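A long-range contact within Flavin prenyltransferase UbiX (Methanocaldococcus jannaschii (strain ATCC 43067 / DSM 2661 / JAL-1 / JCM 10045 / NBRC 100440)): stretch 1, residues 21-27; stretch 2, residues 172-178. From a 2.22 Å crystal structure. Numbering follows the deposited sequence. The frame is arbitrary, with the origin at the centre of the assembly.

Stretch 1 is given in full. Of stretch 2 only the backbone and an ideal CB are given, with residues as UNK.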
# COMPACT_ATOMS: atom_id res chain seq x y z
N GLU A 21 -26.93 -30.15 -15.73
CA GLU A 21 -27.94 -31.21 -15.67
C GLU A 21 -28.45 -31.44 -14.25
O GLU A 21 -29.64 -31.73 -14.07
CB GLU A 21 -27.42 -32.51 -16.29
CG GLU A 21 -26.03 -32.95 -15.87
CD GLU A 21 -25.44 -33.93 -16.87
OE1 GLU A 21 -25.67 -33.75 -18.09
OE2 GLU A 21 -24.75 -34.89 -16.45
N VAL A 22 -27.60 -31.31 -13.23
CA VAL A 22 -28.11 -31.39 -11.87
C VAL A 22 -28.95 -30.17 -11.49
O VAL A 22 -29.69 -30.23 -10.50
CB VAL A 22 -26.98 -31.58 -10.84
CG1 VAL A 22 -26.11 -32.78 -11.21
CG2 VAL A 22 -26.14 -30.32 -10.71
N LEU A 23 -28.87 -29.08 -12.25
CA LEU A 23 -29.67 -27.89 -12.01
C LEU A 23 -30.96 -27.87 -12.82
O LEU A 23 -31.79 -26.97 -12.60
CB LEU A 23 -28.87 -26.63 -12.33
CG LEU A 23 -27.88 -26.12 -11.27
CD1 LEU A 23 -27.21 -24.86 -11.76
CD2 LEU A 23 -28.63 -25.86 -9.98
N LYS A 24 -31.13 -28.84 -13.73
CA LYS A 24 -32.17 -28.77 -14.76
C LYS A 24 -33.54 -28.50 -14.16
O LYS A 24 -34.26 -27.59 -14.59
CB LYS A 24 -32.22 -30.07 -15.57
CG LYS A 24 -33.20 -30.04 -16.75
CD LYS A 24 -33.36 -28.63 -17.33
CE LYS A 24 -33.64 -28.63 -18.79
NZ LYS A 24 -34.89 -29.40 -19.05
N ASP A 25 -33.95 -29.30 -13.19
CA ASP A 25 -35.30 -29.22 -12.65
C ASP A 25 -35.31 -28.62 -11.25
O ASP A 25 -36.29 -28.79 -10.52
CB ASP A 25 -35.96 -30.60 -12.67
CG ASP A 25 -36.28 -31.08 -14.08
OD1 ASP A 25 -36.86 -30.30 -14.87
OD2 ASP A 25 -35.96 -32.25 -14.41
N ARG A 26 -34.25 -27.91 -10.87
CA ARG A 26 -34.18 -27.31 -9.54
C ARG A 26 -33.96 -25.80 -9.55
O ARG A 26 -33.96 -25.19 -8.48
CB ARG A 26 -33.07 -27.97 -8.71
CG ARG A 26 -33.59 -28.87 -7.61
CD ARG A 26 -32.46 -29.59 -6.89
NE ARG A 26 -31.74 -30.50 -7.78
CZ ARG A 26 -30.76 -31.31 -7.39
NH1 ARG A 26 -30.39 -31.33 -6.12
NH2 ARG A 26 -30.16 -32.09 -8.27
N ALA A 27 -33.78 -25.18 -10.72
CA ALA A 27 -33.55 -23.75 -10.78
C ALA A 27 -33.77 -23.26 -12.20
O ALA A 27 -33.62 -24.02 -13.16
CB ALA A 27 -32.13 -23.38 -10.32
N UNK A 172 -26.48 -22.89 -1.95
CA UNK A 172 -27.56 -23.15 -1.03
C UNK A 172 -28.54 -24.20 -1.50
O UNK A 172 -29.69 -24.22 -1.04
CB UNK A 172 -28.31 -21.85 -0.75
N UNK A 173 -28.13 -25.07 -2.41
CA UNK A 173 -28.99 -26.10 -2.98
C UNK A 173 -28.62 -27.43 -2.34
O UNK A 173 -27.48 -27.89 -2.46
CB UNK A 173 -28.86 -26.16 -4.50
N UNK A 174 -29.59 -28.03 -1.63
CA UNK A 174 -29.37 -29.32 -1.00
C UNK A 174 -29.11 -30.40 -2.05
O UNK A 174 -29.81 -30.48 -3.07
CB UNK A 174 -30.57 -29.70 -0.13
N UNK A 175 -28.12 -31.24 -1.80
CA UNK A 175 -27.78 -32.30 -2.73
C UNK A 175 -27.06 -33.42 -1.99
O UNK A 175 -26.51 -33.22 -0.90
CB UNK A 175 -26.92 -31.76 -3.87
N UNK A 176 -27.08 -34.60 -2.60
CA UNK A 176 -26.32 -35.76 -2.13
C UNK A 176 -25.38 -36.27 -3.21
O UNK A 176 -25.18 -37.47 -3.38
CB UNK A 176 -27.27 -36.88 -1.69
N UNK A 177 -24.78 -35.34 -3.96
CA UNK A 177 -23.95 -35.70 -5.11
C UNK A 177 -22.63 -36.36 -4.71
O UNK A 177 -22.02 -37.04 -5.54
CB UNK A 177 -23.66 -34.45 -5.95
N UNK A 178 -22.17 -36.17 -3.48
CA UNK A 178 -20.90 -36.75 -3.06
C UNK A 178 -21.01 -37.21 -1.61
O UNK A 178 -21.85 -36.74 -0.85
CB UNK A 178 -19.76 -35.75 -3.23

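Stretch 1 leaves a helix at its start and continues as loop or turn. Towards stretch 2 it offers the methyls of Val22 and Leu23 and the long side chain of Arg26. The backbone of stretch 2 has no regular helix or strand.

Position 172 has phi 81° and psi 22°. Positive phi by itself favours glycine, and an ideal CB here finds nothing of stretch 1 within 5.5 Å. Asparagine can also adopt such angles, but less readily. The residue is Gly172. It is the first to leave helical angles after a helix, and with two bonds back into the last turn it forms a Schellman motif.

Position 173 points its CA-to-CB bond toward stretch 1. The ideal CB of 173 lies 5.5 Å from CD2 of Leu23, which leaves room for more carbon atoms. The aliphatic part of Arg26 is also near. Phi and psi of -104° and 118° are extended and suit beta-branched residues. Isoleucine, valine, leucine or methionine would be reasonable; a short polar side chain would leave the space unfilled. The residue is Ile173, with chi1 m and chi2 t. Ile173 CD1 comes to 3.6 Å from Leu23 CD2, an apolar contact and the closest carbon pair between the stretches. Ile173 CG2 lies 4.0 Å from Arg26 CD. One branch therefore reaches Leu23 while the other meets the arginine chain.

Position 174 sets its CB sideways, with nothing of stretch 1 within 5.5 Å. The main chain matters more here: NH1 of Arg26 lies 3.2 Å from the carbonyl O of 174, which sits at the guanidinium edge, near its plane. Any residue supplies this oxygen, so many side chains would suit, polar ones especially. The residue is Asp174. The end of its side chain leads away, so its carboxylate does not meet the arginine.

Position 175 points its CB toward stretch 1, and the CB of 175 is 4.2 Å from Arg26 NH1. A small or polar residue would suit, as would a longer one that turns aside. The residue is Asn175, with chi1 p, and its end leads away from stretch 1. The amide serves its own stretch instead. Asn175 ND2 donates to Ile173 O at 3.3 Å. Asn175 OD1 accepts from the backbone N of residue 177 at 3.0 Å. These bonds tie together the backbone that faces Arg26.

Position 176 points sideways and has no contact with stretch 1. Small or polar residues would fit. It is Ser176.

Position 177 points toward stretch 1, but its CB has no atom of it within 5.5 Å. The CA of 177 is 9.0 Å from Val22 CA, so a side chain of some length is needed to reach the valine methyls. Leucine, isoleucine or methionine would serve; alanine would fall short. The residue is Leu177, with chi1 m and chi2 t. Leu177 CD1 lies 4.0 Å from Val22 CG1, an apolar contact.

Position 178 is out of reach, and stretch 1 places no demand on it. It is Phe178.

Stretch 2 (172-178) GIDNSLF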
# COMPACT_ATOMS: atom_id res chain seq x y z
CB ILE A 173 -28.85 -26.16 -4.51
CG1 ILE A 173 -29.25 -24.81 -5.12
CG2 ILE A 173 -29.70 -27.28 -5.09
CD1 ILE A 173 -29.11 -24.74 -6.61
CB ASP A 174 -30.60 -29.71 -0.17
CG ASP A 174 -30.52 -29.22 1.26
OD1 ASP A 174 -31.13 -29.86 2.14
OD2 ASP A 174 -29.86 -28.18 1.50
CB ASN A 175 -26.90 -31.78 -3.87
CG ASN A 175 -25.48 -31.49 -3.42
OD1 ASN A 175 -24.60 -32.35 -3.48
ND2 ASN A 175 -25.25 -30.26 -2.96
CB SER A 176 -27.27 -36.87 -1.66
OG SER A 176 -28.25 -37.15 -2.64
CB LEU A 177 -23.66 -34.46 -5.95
CG LEU A 177 -24.76 -33.98 -6.90
CD1 LEU A 177 -24.32 -32.75 -7.67
CD2 LEU A 177 -25.18 -35.09 -7.85
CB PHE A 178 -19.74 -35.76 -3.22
CG PHE A 178 -19.86 -34.51 -2.38
CD1 PHE A 178 -19.14 -34.39 -1.19
CD2 PHE A 178 -20.66 -33.45 -2.78
CE1 PHE A 178 -19.25 -33.24 -0.42
CE2 PHE A 178 -20.77 -32.31 -2.01
CZ PHE A 178 -20.06 -32.20 -0.83
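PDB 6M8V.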